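Envelope polyprotein (PDB 5FXU) forms the ectodomain of Gn, an antigenic glycoprotein of the Puumala virus surface that probably acts with its envelope partner Gc during cell entry. Local coordinates at residues G228-L233 with K339-T344; E25-P30 with G145-Q150; K6-H11 with S160-E165; W60-K65 with C116-C121. One frame throughout, in Å; residues are numbered along the deposited sequence.

Contact 1 of 4, residues G228-L233 with K339-T344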
loop_
_atom_site.group_PDB
_atom_site.type_symbol
_atom_site.label_atom_id
_atom_site.label_comp_id
_atom_site.label_asym_id
_atom_site.label_seq_id
_atom_site.Cartn_x
_atom_site.Cartn_y
_atom_site.Cartn_z
ATOM N N GLY A 228 -2.399 14.376 -0.865
ATOM C CA GLY A 228 -1.941 13.326 0.018
ATOM C C GLY A 228 -0.505 12.963 -0.224
ATOM O O GLY A 228 0.236 13.698 -0.871
ATOM N N TYR A 229 -0.104 11.834 0.320
ATOM C CA TYR A 229 1.291 11.433 0.276
ATOM C C TYR A 229 1.403 9.982 0.595
ATOM O O TYR A 229 0.429 9.381 1.007
ATOM C CB TYR A 229 2.119 12.245 1.272
ATOM C CG TYR A 229 1.742 12.117 2.717
ATOM C CD1 TYR A 229 0.777 12.945 3.285
ATOM C CD2 TYR A 229 2.398 11.216 3.544
ATOM C CE1 TYR A 229 0.439 12.833 4.643
ATOM C CE2 TYR A 229 2.078 11.104 4.894
ATOM C CZ TYR A 229 1.103 11.916 5.427
ATOM O OH TYR A 229 0.799 11.786 6.745
ATOM N N TYR A 230 2.585 9.412 0.380
ATOM C CA TYR A 230 2.815 8.036 0.781
ATOM C C TYR A 230 3.716 8.038 2.024
ATOM O O TYR A 230 4.629 8.857 2.130
ATOM C CB TYR A 230 3.431 7.201 -0.361
ATOM C CG TYR A 230 2.457 6.726 -1.409
ATOM C CD1 TYR A 230 1.723 5.551 -1.217
ATOM C CD2 TYR A 230 2.295 7.400 -2.596
ATOM C CE1 TYR A 230 0.859 5.080 -2.185
ATOM C CE2 TYR A 230 1.429 6.946 -3.558
ATOM C CZ TYR A 230 0.703 5.788 -3.364
ATOM O OH TYR A 230 -0.162 5.341 -4.341
ATOM N N ILE A 231 3.459 7.079 2.923
ATOM C CA ILE A 231 4.341 6.795 4.037
ATOM C C ILE A 231 4.819 5.369 3.854
ATOM O O ILE A 231 4.017 4.471 3.606
ATOM C CB ILE A 231 3.651 7.099 5.387
ATOM C CG1 ILE A 231 4.683 7.304 6.466
ATOM C CG2 ILE A 231 2.623 6.036 5.770
ATOM C CD1 ILE A 231 5.347 8.680 6.406
ATOM N N CYS A 232 6.137 5.167 3.907
ATOM C CA CYS A 232 6.753 3.911 3.488
ATOM C C CYS A 232 7.651 3.406 4.571
ATOM O O CYS A 232 8.197 4.187 5.356
ATOM C CB CYS A 232 7.589 4.098 2.198
ATOM S SG CYS A 232 6.681 4.844 0.807
ATOM N N LEU A 233 7.815 2.091 4.610
ATOM C CA LEU A 233 8.804 1.478 5.461
ATOM C C LEU A 233 9.718 0.691 4.567
ATOM O O LEU A 233 9.261 0.044 3.627
ATOM C CB LEU A 233 8.167 0.572 6.506
ATOM C CG LEU A 233 7.593 1.138 7.806
ATOM C CD1 LEU A 233 8.297 2.330 8.430
ATOM C CD2 LEU A 233 6.169 1.511 7.517
ATOM N N LYS A 339 -7.532 8.448 -14.088
ATOM C CA LYS A 339 -6.467 7.648 -13.502
ATOM C C LYS A 339 -6.539 7.630 -11.982
ATOM O O LYS A 339 -7.322 8.362 -11.358
ATOM C CB LYS A 339 -5.105 8.115 -14.003
ATOM C CG LYS A 339 -4.636 9.468 -13.502
ATOM C CD LYS A 339 -3.261 9.801 -14.055
ATOM C CE LYS A 339 -2.987 11.291 -13.986
ATOM N NZ LYS A 339 -1.619 11.583 -14.476
ATOM N N THR A 340 -5.735 6.745 -11.397
ATOM C CA THR A 340 -5.780 6.475 -9.980
ATOM C C THR A 340 -4.401 6.309 -9.389
ATOM O O THR A 340 -3.432 6.086 -10.120
ATOM C CB THR A 340 -6.532 5.164 -9.686
ATOM O OG1 THR A 340 -5.822 4.068 -10.270
ATOM C CG2 THR A 340 -7.936 5.206 -10.243
ATOM N N LEU A 341 -4.360 6.371 -8.052
ATOM C CA LEU A 341 -3.198 6.004 -7.237
ATOM C C LEU A 341 -3.589 4.830 -6.367
ATOM O O LEU A 341 -4.695 4.800 -5.813
ATOM C CB LEU A 341 -2.769 7.154 -6.325
ATOM C CG LEU A 341 -2.051 8.318 -7.017
ATOM C CD1 LEU A 341 -2.075 9.543 -6.129
ATOM C CD2 LEU A 341 -0.627 7.955 -7.364
ATOM N N PRO A 342 -2.683 3.858 -6.218
ATOM C CA PRO A 342 -3.033 2.708 -5.403
ATOM C C PRO A 342 -2.943 3.009 -3.905
ATOM O O PRO A 342 -2.117 3.839 -3.486
ATOM C CB PRO A 342 -2.006 1.668 -5.825
ATOM C CG PRO A 342 -0.798 2.483 -6.229
ATOM C CD PRO A 342 -1.366 3.709 -6.868
ATOM N N LEU A 343 -3.768 2.314 -3.114
ATOM C CA LEU A 343 -3.798 2.484 -1.658
ATOM C C LEU A 343 -2.537 1.986 -0.972
ATOM O O LEU A 343 -2.075 2.595 -0.006
ATOM C CB LEU A 343 -5.017 1.791 -1.035
ATOM C CG LEU A 343 -6.388 2.374 -1.310
ATOM C CD1 LEU A 343 -7.289 2.027 -0.128
ATOM C CD2 LEU A 343 -6.406 3.871 -1.558
ATOM N N THR A 344 -2.020 0.863 -1.452
ATOM C CA THR A 344 -0.740 0.330 -1.011
ATOM C C THR A 344 0.119 0.033 -2.222
ATOM O O THR A 344 -0.397 -0.144 -3.320
ATOM C CB THR A 344 -0.877 -0.961 -0.198
ATOM O OG1 THR A 344 -1.266 -2.042 -1.060
ATOM C CG2 THR A 344 -1.894 -0.778 0.934
#

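Contact 2 of 4, residues E25-P30 with G145-Q150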
loop_
_atom_site.group_PDB
_atom_site.type_symbol
_atom_site.label_atom_id
_atom_site.label_comp_id
_atom_site.label_asym_id
_atom_site.label_seq_id
_atom_site.Cartn_x
_atom_site.Cartn_y
_atom_site.Cartn_z
ATOM N N GLU A 25 0.083 -12.374 2.092
ATOM C CA GLU A 25 -1.085 -12.524 1.234
ATOM C C GLU A 25 -1.773 -13.849 1.530
ATOM O O GLU A 25 -1.160 -14.894 1.447
ATOM C CB GLU A 25 -0.714 -12.453 -0.237
ATOM C CG GLU A 25 -1.967 -12.428 -1.107
ATOM C CD GLU A 25 -1.705 -12.148 -2.560
ATOM O OE1 GLU A 25 -0.673 -12.591 -3.080
ATOM O OE2 GLU A 25 -2.560 -11.516 -3.195
ATOM N N LEU A 26 -3.053 -13.792 1.868
ATOM C CA LEU A 26 -3.846 -14.974 2.209
ATOM C C LEU A 26 -4.522 -15.603 0.994
ATOM O O LEU A 26 -4.529 -15.016 -0.089
ATOM C CB LEU A 26 -4.905 -14.583 3.241
ATOM C CG LEU A 26 -4.316 -13.939 4.510
ATOM C CD1 LEU A 26 -5.422 -13.549 5.482
ATOM C CD2 LEU A 26 -3.309 -14.865 5.195
ATOM N N PRO A 27 -5.094 -16.806 1.165
ATOM C CA PRO A 27 -5.830 -17.431 0.068
ATOM C C PRO A 27 -7.129 -16.698 -0.322
ATOM O O PRO A 27 -7.641 -15.873 0.454
ATOM C CB PRO A 27 -6.168 -18.828 0.611
ATOM C CG PRO A 27 -5.158 -19.082 1.668
ATOM C CD PRO A 27 -4.848 -17.749 2.264
ATOM N N PRO A 28 -7.667 -17.014 -1.516
ATOM C CA PRO A 28 -8.876 -16.355 -2.022
ATOM C C PRO A 28 -10.115 -16.617 -1.182
ATOM O O PRO A 28 -10.298 -17.727 -0.745
ATOM C CB PRO A 28 -9.062 -16.945 -3.427
ATOM C CG PRO A 28 -7.799 -17.642 -3.760
ATOM C CD PRO A 28 -7.139 -18.007 -2.473
ATOM N N VAL A 29 -10.923 -15.587 -0.970
ATOM C CA VAL A 29 -12.224 -15.671 -0.322
ATOM C C VAL A 29 -13.222 -15.175 -1.385
ATOM O O VAL A 29 -12.865 -14.300 -2.183
ATOM C CB VAL A 29 -12.392 -14.807 0.975
ATOM C CG1 VAL A 29 -11.275 -14.996 1.977
ATOM C CG2 VAL A 29 -12.542 -13.326 0.678
ATOM N N PRO A 30 -14.476 -15.675 -1.373
ATOM C CA PRO A 30 -15.518 -15.132 -2.277
ATOM C C PRO A 30 -15.823 -13.650 -2.011
ATOM O O PRO A 30 -15.645 -13.199 -0.892
ATOM C CB PRO A 30 -16.757 -15.998 -1.958
ATOM C CG PRO A 30 -16.226 -17.216 -1.295
ATOM C CD PRO A 30 -14.999 -16.767 -0.538
ATOM N N GLY A 145 -11.646 -13.274 8.825
ATOM C CA GLY A 145 -12.741 -14.171 8.471
ATOM C C GLY A 145 -12.492 -15.535 9.079
ATOM O O GLY A 145 -12.440 -15.674 10.299
ATOM N N ASP A 146 -12.246 -16.508 8.208
ATOM C CA ASP A 146 -12.028 -17.899 8.590
ATOM C C ASP A 146 -10.549 -18.329 8.581
ATOM O O ASP A 146 -10.236 -19.494 8.826
ATOM C CB ASP A 146 -12.894 -18.793 7.676
ATOM C CG ASP A 146 -14.405 -18.541 7.884
ATOM O OD1 ASP A 146 -14.863 -18.686 9.050
ATOM O OD2 ASP A 146 -15.114 -18.169 6.905
ATOM N N GLN A 147 -9.644 -17.383 8.339
ATOM C CA GLN A 147 -8.213 -17.680 8.282
ATOM C C GLN A 147 -7.527 -17.246 9.564
ATOM O O GLN A 147 -7.837 -16.207 10.128
ATOM C CB GLN A 147 -7.559 -17.008 7.066
ATOM C CG GLN A 147 -7.480 -17.890 5.828
ATOM C CD GLN A 147 -6.515 -19.059 5.957
ATOM O OE1 GLN A 147 -5.532 -18.991 6.694
ATOM N NE2 GLN A 147 -6.786 -20.135 5.216
ATOM N N ARG A 148 -6.591 -18.068 10.010
ATOM C CA ARG A 148 -5.762 -17.760 11.153
ATOM C C ARG A 148 -4.380 -17.371 10.604
ATOM O O ARG A 148 -3.899 -17.960 9.626
ATOM C CB ARG A 148 -5.645 -18.974 12.091
ATOM C CG ARG A 148 -6.876 -19.370 12.946
ATOM C CD ARG A 148 -6.558 -19.210 14.444
ATOM N NE ARG A 148 -7.299 -20.148 15.313
ATOM C CZ ARG A 148 -8.517 -19.938 15.828
ATOM N NH1 ARG A 148 -9.195 -18.816 15.586
ATOM N NH2 ARG A 148 -9.075 -20.870 16.601
ATOM N N ILE A 149 -3.758 -16.376 11.232
ATOM C CA ILE A 149 -2.451 -15.912 10.832
ATOM C C ILE A 149 -1.533 -15.981 12.032
ATOM O O ILE A 149 -1.765 -15.354 13.059
ATOM C CB ILE A 149 -2.483 -14.469 10.290
ATOM C CG1 ILE A 149 -3.665 -14.278 9.328
ATOM C CG2 ILE A 149 -1.157 -14.126 9.617
ATOM C CD1 ILE A 149 -3.843 -12.860 8.838
ATOM N N GLN A 150 -0.463 -16.736 11.856
ATOM C CA GLN A 150 0.594 -16.875 12.829
ATOM C C GLN A 150 1.637 -15.779 12.586
ATOM O O GLN A 150 2.322 -15.772 11.564
ATOM C CB GLN A 150 1.213 -18.269 12.665
ATOM C CG GLN A 150 2.481 -18.566 13.460
ATOM C CD GLN A 150 2.245 -18.862 14.916
ATOM O OE1 GLN A 150 1.116 -18.895 15.388
ATOM N NE2 GLN A 150 3.322 -19.122 15.630
#

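Contact 3 of 4, residues K6-H11 with S160-E165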
loop_
_atom_site.group_PDB
_atom_site.type_symbol
_atom_site.label_atom_id
_atom_site.label_comp_id
_atom_site.label_asym_id
_atom_site.label_seq_id
_atom_site.Cartn_x
_atom_site.Cartn_y
_atom_site.Cartn_z
ATOM N N LYS A 6 5.876 -13.004 9.092
ATOM C CA LYS A 6 7.179 -13.004 9.704
ATOM C C LYS A 6 7.621 -11.567 10.007
ATOM O O LYS A 6 7.444 -10.662 9.215
ATOM C CB LYS A 6 8.125 -13.815 8.808
ATOM C CG LYS A 6 9.467 -14.196 9.422
ATOM C CD LYS A 6 10.291 -15.127 8.521
ATOM C CE LYS A 6 9.554 -16.433 8.181
ATOM N NZ LYS A 6 10.506 -17.538 7.839
ATOM N N ILE A 7 8.111 -11.361 11.221
ATOM C CA ILE A 7 8.710 -10.094 11.618
ATOM C C ILE A 7 10.182 -10.398 11.904
ATOM O O ILE A 7 10.503 -11.267 12.700
ATOM C CB ILE A 7 7.993 -9.500 12.849
ATOM C CG1 ILE A 7 6.535 -9.171 12.530
ATOM C CG2 ILE A 7 8.706 -8.265 13.395
ATOM C CD1 ILE A 7 6.334 -8.022 11.571
ATOM N N GLU A 8 11.057 -9.686 11.215
ATOM C CA GLU A 8 12.466 -9.748 11.460
ATOM C C GLU A 8 12.811 -8.703 12.535
ATOM O O GLU A 8 12.676 -7.502 12.319
ATOM C CB GLU A 8 13.248 -9.512 10.181
ATOM C CG GLU A 8 14.756 -9.676 10.363
ATOM C CD GLU A 8 15.570 -9.492 9.087
ATOM O OE1 GLU A 8 15.124 -8.748 8.169
ATOM O OE2 GLU A 8 16.690 -10.076 9.028
ATOM N N CYS A 9 13.277 -9.186 13.684
ATOM C CA CYS A 9 13.630 -8.347 14.842
ATOM C C CYS A 9 15.112 -7.955 14.875
ATOM O O CYS A 9 15.970 -8.831 14.849
ATOM C CB CYS A 9 13.285 -9.120 16.121
ATOM S SG CYS A 9 11.502 -9.283 16.324
ATOM N N PRO A 10 15.423 -6.649 14.976
ATOM C CA PRO A 10 16.836 -6.262 15.172
ATOM C C PRO A 10 17.395 -6.631 16.542
ATOM O O PRO A 10 16.606 -6.896 17.443
ATOM C CB PRO A 10 16.804 -4.736 15.024
ATOM C CG PRO A 10 15.477 -4.415 14.419
ATOM C CD PRO A 10 14.558 -5.457 14.966
ATOM N N HIS A 11 18.729 -6.612 16.709
ATOM C CA HIS A 11 19.372 -6.872 18.035
ATOM C C HIS A 11 19.114 -5.790 19.065
ATOM O O HIS A 11 18.933 -6.113 20.228
ATOM C CB HIS A 11 20.874 -7.087 17.931
ATOM C CG HIS A 11 21.236 -8.367 17.264
ATOM N ND1 HIS A 11 21.164 -9.593 17.892
ATOM C CD2 HIS A 11 21.641 -8.615 16.001
ATOM C CE1 HIS A 11 21.521 -10.542 17.044
ATOM N NE2 HIS A 11 21.817 -9.975 15.890
ATOM N N SER A 160 24.652 -5.944 12.669
ATOM C CA SER A 160 24.423 -4.497 12.481
ATOM C C SER A 160 23.246 -4.145 11.535
ATOM O O SER A 160 22.754 -3.016 11.578
ATOM C CB SER A 160 25.728 -3.837 12.006
ATOM O OG SER A 160 26.322 -4.600 10.972
ATOM N N GLY A 161 22.780 -5.099 10.724
ATOM C CA GLY A 161 21.759 -4.834 9.723
ATOM C C GLY A 161 20.630 -5.846 9.614
ATOM O O GLY A 161 20.125 -6.371 10.615
ATOM N N GLN A 162 20.220 -6.107 8.382
ATOM C CA GLN A 162 19.078 -6.960 8.101
ATOM C C GLN A 162 19.429 -7.962 7.051
ATOM O O GLN A 162 20.238 -7.683 6.179
ATOM C CB GLN A 162 17.915 -6.123 7.580
ATOM C CG GLN A 162 17.255 -5.257 8.629
ATOM C CD GLN A 162 16.227 -4.301 8.042
ATOM O OE1 GLN A 162 15.742 -4.449 6.893
ATOM N NE2 GLN A 162 15.886 -3.301 8.834
ATOM N N LEU A 163 18.800 -9.128 7.132
ATOM C CA LEU A 163 18.975 -10.172 6.135
ATOM C C LEU A 163 18.229 -9.793 4.836
ATOM O O LEU A 163 17.002 -9.815 4.788
ATOM C CB LEU A 163 18.499 -11.534 6.679
ATOM C CG LEU A 163 18.909 -12.775 5.870
ATOM C CD1 LEU A 163 20.424 -12.982 5.916
ATOM C CD2 LEU A 163 18.176 -14.023 6.342
ATOM N N VAL A 164 18.986 -9.447 3.796
ATOM C CA VAL A 164 18.430 -9.013 2.521
ATOM C C VAL A 164 19.053 -9.837 1.393
ATOM O O VAL A 164 20.267 -9.812 1.189
ATOM C CB VAL A 164 18.734 -7.541 2.229
ATOM C CG1 VAL A 164 17.807 -7.045 1.129
ATOM C CG2 VAL A 164 18.593 -6.670 3.460
ATOM N N GLU A 165 18.212 -10.568 0.670
ATOM C CA GLU A 165 18.645 -11.495 -0.380
ATOM C C GLU A 165 19.683 -12.504 0.167
ATOM O O GLU A 165 20.633 -12.844 -0.531
ATOM C CB GLU A 165 19.216 -10.737 -1.616
ATOM C CG GLU A 165 18.372 -9.572 -2.165
ATOM C CD GLU A 165 19.092 -8.630 -3.151
ATOM O OE1 GLU A 165 19.940 -7.840 -2.692
ATOM O OE2 GLU A 165 18.792 -8.633 -4.380
#

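Contact 4 of 4, residues W60-K65 with C116-C121. With NAG (2-acetamido-2-deoxy-beta-D-glucopyranose), chain C.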
loop_
_atom_site.group_PDB
_atom_site.type_symbol
_atom_site.label_atom_id
_atom_site.label_comp_id
_atom_site.label_asym_id
_atom_site.label_seq_id
_atom_site.Cartn_x
_atom_site.Cartn_y
_atom_site.Cartn_z
ATOM N N TRP A 60 -16.698 -0.936 -8.242
ATOM C CA TRP A 60 -16.767 -0.881 -9.673
ATOM C C TRP A 60 -16.463 -2.280 -10.203
ATOM O O TRP A 60 -15.399 -2.818 -9.948
ATOM C CB TRP A 60 -15.729 0.127 -10.186
ATOM C CG TRP A 60 -15.686 0.273 -11.675
ATOM C CD1 TRP A 60 -16.749 0.189 -12.542
ATOM C CD2 TRP A 60 -14.533 0.544 -12.484
ATOM N NE1 TRP A 60 -16.327 0.344 -13.833
ATOM C CE2 TRP A 60 -14.973 0.575 -13.836
ATOM C CE3 TRP A 60 -13.186 0.749 -12.214
ATOM C CZ2 TRP A 60 -14.092 0.830 -14.912
ATOM C CZ3 TRP A 60 -12.322 0.989 -13.267
ATOM C CH2 TRP A 60 -12.779 1.030 -14.603
ATOM N N THR A 61 -17.409 -2.857 -10.951
ATOM C CA THR A 61 -17.368 -4.274 -11.369
ATOM C C THR A 61 -17.696 -4.402 -12.869
ATOM O O THR A 61 -18.317 -3.528 -13.434
ATOM C CB THR A 61 -18.396 -5.107 -10.563
ATOM O OG1 THR A 61 -19.692 -4.501 -10.645
ATOM C CG2 THR A 61 -18.017 -5.160 -9.139
ATOM N N TRP A 62 -17.288 -5.492 -13.500
ATOM C CA TRP A 62 -17.620 -5.722 -14.904
ATOM C C TRP A 62 -18.287 -7.083 -15.107
ATOM O O TRP A 62 -18.021 -8.001 -14.336
ATOM C CB TRP A 62 -16.368 -5.584 -15.774
ATOM C CG TRP A 62 -15.402 -6.748 -15.772
ATOM C CD1 TRP A 62 -14.323 -6.914 -14.964
ATOM C CD2 TRP A 62 -15.402 -7.862 -16.669
ATOM N NE1 TRP A 62 -13.680 -8.076 -15.267
ATOM C CE2 TRP A 62 -14.303 -8.670 -16.326
ATOM C CE3 TRP A 62 -16.235 -8.263 -17.714
ATOM C CZ2 TRP A 62 -14.012 -9.876 -16.993
ATOM C CZ3 TRP A 62 -15.938 -9.450 -18.401
ATOM C CH2 TRP A 62 -14.831 -10.238 -18.037
ATOM N N GLU A 63 -19.140 -7.177 -16.147
ATOM C CA GLU A 63 -19.783 -8.416 -16.586
ATOM C C GLU A 63 -19.674 -8.531 -18.098
ATOM O O GLU A 63 -19.740 -7.535 -18.789
ATOM C CB GLU A 63 -21.272 -8.440 -16.211
ATOM C CG GLU A 63 -21.534 -8.247 -14.728
ATOM C CD GLU A 63 -22.978 -8.520 -14.277
ATOM O OE1 GLU A 63 -23.944 -8.351 -15.068
ATOM O OE2 GLU A 63 -23.143 -8.899 -13.089
ATOM N N MET A 64 -19.523 -9.741 -18.611
ATOM C CA MET A 64 -19.660 -9.952 -20.032
ATOM C C MET A 64 -21.098 -9.638 -20.522
ATOM O O MET A 64 -22.087 -9.944 -19.852
ATOM C CB MET A 64 -19.280 -11.378 -20.430
ATOM C CG MET A 64 -19.428 -11.586 -21.929
ATOM S SD MET A 64 -18.795 -13.141 -22.539
ATOM C CE MET A 64 -19.385 -13.000 -24.211
ATOM N N LYS A 65 -21.175 -9.035 -21.700
ATOM C CA LYS A 65 -22.422 -8.693 -22.364
ATOM C C LYS A 65 -22.309 -8.973 -23.861
ATOM O O LYS A 65 -21.219 -9.037 -24.397
ATOM C CB LYS A 65 -22.728 -7.216 -22.139
ATOM C CG LYS A 65 -24.140 -6.807 -22.508
ATOM C CD LYS A 65 -24.697 -5.731 -21.578
ATOM C CE LYS A 65 -26.189 -5.476 -21.813
ATOM N NZ LYS A 65 -26.448 -4.715 -23.076
ATOM N N CYS A 116 -8.224 -8.714 -6.144
ATOM C CA CYS A 116 -9.464 -9.389 -6.497
ATOM C C CYS A 116 -9.665 -9.575 -8.011
ATOM O O CYS A 116 -9.277 -8.731 -8.817
ATOM C CB CYS A 116 -10.625 -8.547 -6.012
ATOM S SG CYS A 116 -10.595 -8.068 -4.284
ATOM N N ASN A 117 -10.296 -10.671 -8.379
ATOM C CA ASN A 117 -10.873 -10.817 -9.717
ATOM C C ASN A 117 -12.361 -10.596 -9.549
ATOM O O ASN A 117 -12.778 -10.142 -8.491
ATOM C CB ASN A 117 -10.472 -12.152 -10.367
ATOM C CG ASN A 117 -11.023 -13.376 -9.647
ATOM O OD1 ASN A 117 -11.968 -13.288 -8.856
ATOM N ND2 ASN A 117 -10.424 -14.524 -9.926
ATOM N N GLN A 118 -13.171 -10.917 -10.557
ATOM C CA GLN A 118 -14.633 -10.741 -10.437
ATOM C C GLN A 118 -15.306 -11.480 -9.279
ATOM O O GLN A 118 -16.279 -10.988 -8.729
ATOM C CB GLN A 118 -15.330 -11.172 -11.729
ATOM C CG GLN A 118 -15.109 -10.254 -12.898
ATOM C CD GLN A 118 -15.485 -10.938 -14.177
ATOM O OE1 GLN A 118 -14.830 -11.899 -14.566
ATOM N NE2 GLN A 118 -16.511 -10.439 -14.854
ATOM N N THR A 119 -14.804 -12.657 -8.933
ATOM C CA THR A 119 -15.496 -13.555 -7.998
ATOM C C THR A 119 -14.798 -13.756 -6.657
ATOM O O THR A 119 -15.446 -14.138 -5.692
ATOM C CB THR A 119 -15.722 -14.939 -8.649
ATOM O OG1 THR A 119 -14.472 -15.492 -9.114
ATOM C CG2 THR A 119 -16.643 -14.799 -9.840
ATOM N N ALA A 120 -13.489 -13.525 -6.589
ATOM C CA ALA A 120 -12.734 -13.764 -5.373
ATOM C C ALA A 120 -11.700 -12.686 -5.056
ATOM O O ALA A 120 -11.195 -12.038 -5.957
ATOM C CB ALA A 120 -12.060 -15.122 -5.482
ATOM N N CYS A 121 -11.371 -12.556 -3.767
ATOM C CA CYS A 121 -10.342 -11.634 -3.268
ATOM C C CYS A 121 -9.294 -12.313 -2.386
ATOM O O CYS A 121 -9.623 -13.089 -1.512
ATOM C CB CYS A 121 -10.976 -10.522 -2.423
ATOM S SG CYS A 121 -11.983 -9.397 -3.418
HETATM C C1 NAG C . -10.819 -15.775 -9.334
HETATM C C2 NAG C . -11.265 -16.620 -10.520
HETATM C C3 NAG C . -11.619 -18.028 -10.061
HETATM C C4 NAG C . -10.607 -18.662 -9.094
HETATM C C5 NAG C . -10.045 -17.651 -8.077
HETATM C C6 NAG C . -8.800 -18.114 -7.321
HETATM C C7 NAG C . -12.519 -15.691 -12.421
HETATM C C8 NAG C . -13.842 -15.122 -12.820
HETATM N N2 NAG C . -12.452 -16.047 -11.137
HETATM O O3 NAG C . -11.778 -18.839 -11.225
HETATM O O4 NAG C . -11.383 -19.671 -8.427
HETATM O O5 NAG C . -9.704 -16.430 -8.747
HETATM O O6 NAG C . -7.646 -17.979 -8.161
HETATM O O7 NAG C . -11.605 -15.801 -13.229
#

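Contact 1 of 4, residues G228-L233 with K339-T344
Segment 228-233 meets Leu341 and Pro342 of 339-344 through one residue, Tyr230. Just before it, Tyr229 turns the other way, its ring stacked with Tyr242 and its hydroxyl hydrogen-bonded to Glu100. The aromatic group of Tyr230 leaves its strand with CG anti to the carbonyl carbon (chi1 -79°), which sends the phenol across to the other strand. There Tyr230 OH donates to Pro342 O at 2.6 Å, lying in the carbonyl plane on a lone pair. That carbonyl oxygen sits at the edge of the ring, and the Tyr230 side chain crosses the pyrrolidine at about a right angle. The proline ring edge also meets this hydroxyl, Pro342 CD lying 3.2 Å from Tyr230 OH. Leu341 comes in beside it: its CD2 also lies at the ring edge, 4.4 Å from Tyr230 CE2. Leu208, from the helix 208-216, packs on both Tyr230 and Leu341. Two residues further on, Cys232 is held by its disulfide to Cys193 of strand 185-197. That strand pairs antiparallel with both 228-234 and 340-354, so the buried phenol adds a side-chain-to-main-chain tie between two strands flanking a common neighbour in the beta-rich Gn head.

Contact 2 of 4, residues E25-P30 with G145-Q150
Gln147 reaches Pro27 with its amide nitrogen, the side chain being bent at its second torsion (chi2 -69°), which brings the terminal amide to the proline ring. The touch is plain van der Waals contact, Gln147 NE2 standing 4.0 Å from Pro27 CG, and the two side chains cross at about a right angle. The foot of the same glutamine also meets the neighbouring leucine, Gln147 CB being 4.4 Å from Leu26 CD1. Arg148 then points off the other side of the strand, its backbone paired with Gly3. Ile149 turns back to the contact and carries its apolar centre: Ile149 CD1 is 3.8 Å from Leu26 CD1. Its CG1 lies anti to the carbonyl carbon (chi1 -45°) and the chain beyond is extended, which carries the terminal methyl to the fork of the leucine. CD2, the second branch of Leu26, is 4.2 Å from that same Ile149 CD1, and the isoleucine methyl thus faces both leucine methyls. Val125 of strand 120-130 packs on both Leu26 and Ile149; from strand 139-144, Leu144 packs on Leu26 and Leu142 on Ile149. The result is an apolar contact between strand 19-30 and the four-stranded sheet that contains 147-155, within the beta-rich Gn head.

Contact 3 of 4, residues K6-H11 with S160-E165
The backbones of Glu8 and Gln162 stay well apart, with Glu8 CA 7.9 Å from Gln162 CA, and the strands 6-9 and 162-164 run without pairing main chain to main chain. A single side chain spans the gap. Glu8 holds CG anti to its own nitrogen (chi1 -175°) and is extended beyond, which delivers its carboxylate to the peptide between Gln162 and Leu163. Leu163 N donates to Glu8 OE2 at 3.0 Å with an N-H...O angle of 161°, reaching the oxygen on its syn side and a little out of the carboxylate plane. Packing is close here, since Leu163 CB is 3.3 Å from Glu8 OE2. The other oxygen rests against the aliphatic start of the glutamine, Glu8 OE1 lying 3.9 Å from Gln162 CB. The carboxylate and the Gln162 amide are turned 52° against each other and do not bond. Each has partners nearby: Glu8 OE2 also hydrogen-bonds Thr156 and OE1 hydrogen-bonds Ser236, while the Gln162 amide holds the backbone of Ser236 and Ser237. So many polar partners would probably favour an ionised carboxylate. Around the contact, strand 3-9 is an outer strand of its sheet beside 147-155, with Cys9 bonded to Cys134 of helix 133-136. Across from it, 162-164 pairs antiparallel with 167-171, and Val164 packs on strand 185-197.

Contact 4 of 4, residues W60-K65 with C116-C121
Asn117 OD1 is gripped by two backbone N-H groups, folding the turn from which Gln118 reaches over to Trp62: Thr119 N donates to Asn117 OD1 at 2.9 Å, an Asx turn, and Ala120 N donates to Asn117 OD1 at 2.7 Å, the wider Asx motif, with a further, weak bond from the Thr119 hydroxyl. The Cys116-Cys121 disulfide closes the base of this turn. Gln118 is left at its tip, extended beyond CG, and its amide lies flat over the indole of Trp62, the two planes only 10° apart. Gln118 NE2 stands 3.1 Å above the middle of the Trp62 ring system and donates to Trp62 O at 2.9 Å, with an N-H...O angle of 163°. It approaches from well above the carbonyl plane, although the acceptor lies in the plane of the amide itself. Behind it, Gln118 CG makes a CH-pi contact, 3.9 Å from the centroid of the five-membered ring of Trp62. A first torsion of 77° puts the indole between the backbone N and carbonyl carbon of Trp62, folded back so that one amide can cover the ring and bond the same residue's oxygen. At the glycan, Asn117 ND2 is joined to C1 of the sugar, whose N-acetyl nitrogen N2 donates to Thr119 OG1 at 2.9 Å. Asn117-Gln118-Thr119 is thus an occupied N-glycosylation sequon: its outer residues hold the glycan, and its middle residue fastens the turn to strand 54-64.

In the fold
Contacts 2 and 4 are the pair that touch: Val29 O and Cys121 N, 2.8 Å apart, probably form a hydrogen bond between the neighbouring strands 19-30 and 120-130, and Pro28 CB packs on Ala120 CB. The side chain of Pro27 in contact 2 is about 7 Å from a glycan sugar. Contacts 2 and 3 share another sheet, in which 147-155 lies beside 3-9, but do not touch; their nearest atoms are about 5 Å apart. Contact 1 is buried, its centre about 6 Å from that of the chain and about 23 to 25 Å from those of the other contacts. Contacts 3 and 4 lie on opposite sides of the chain's centre, their own centres about 39 Å apart.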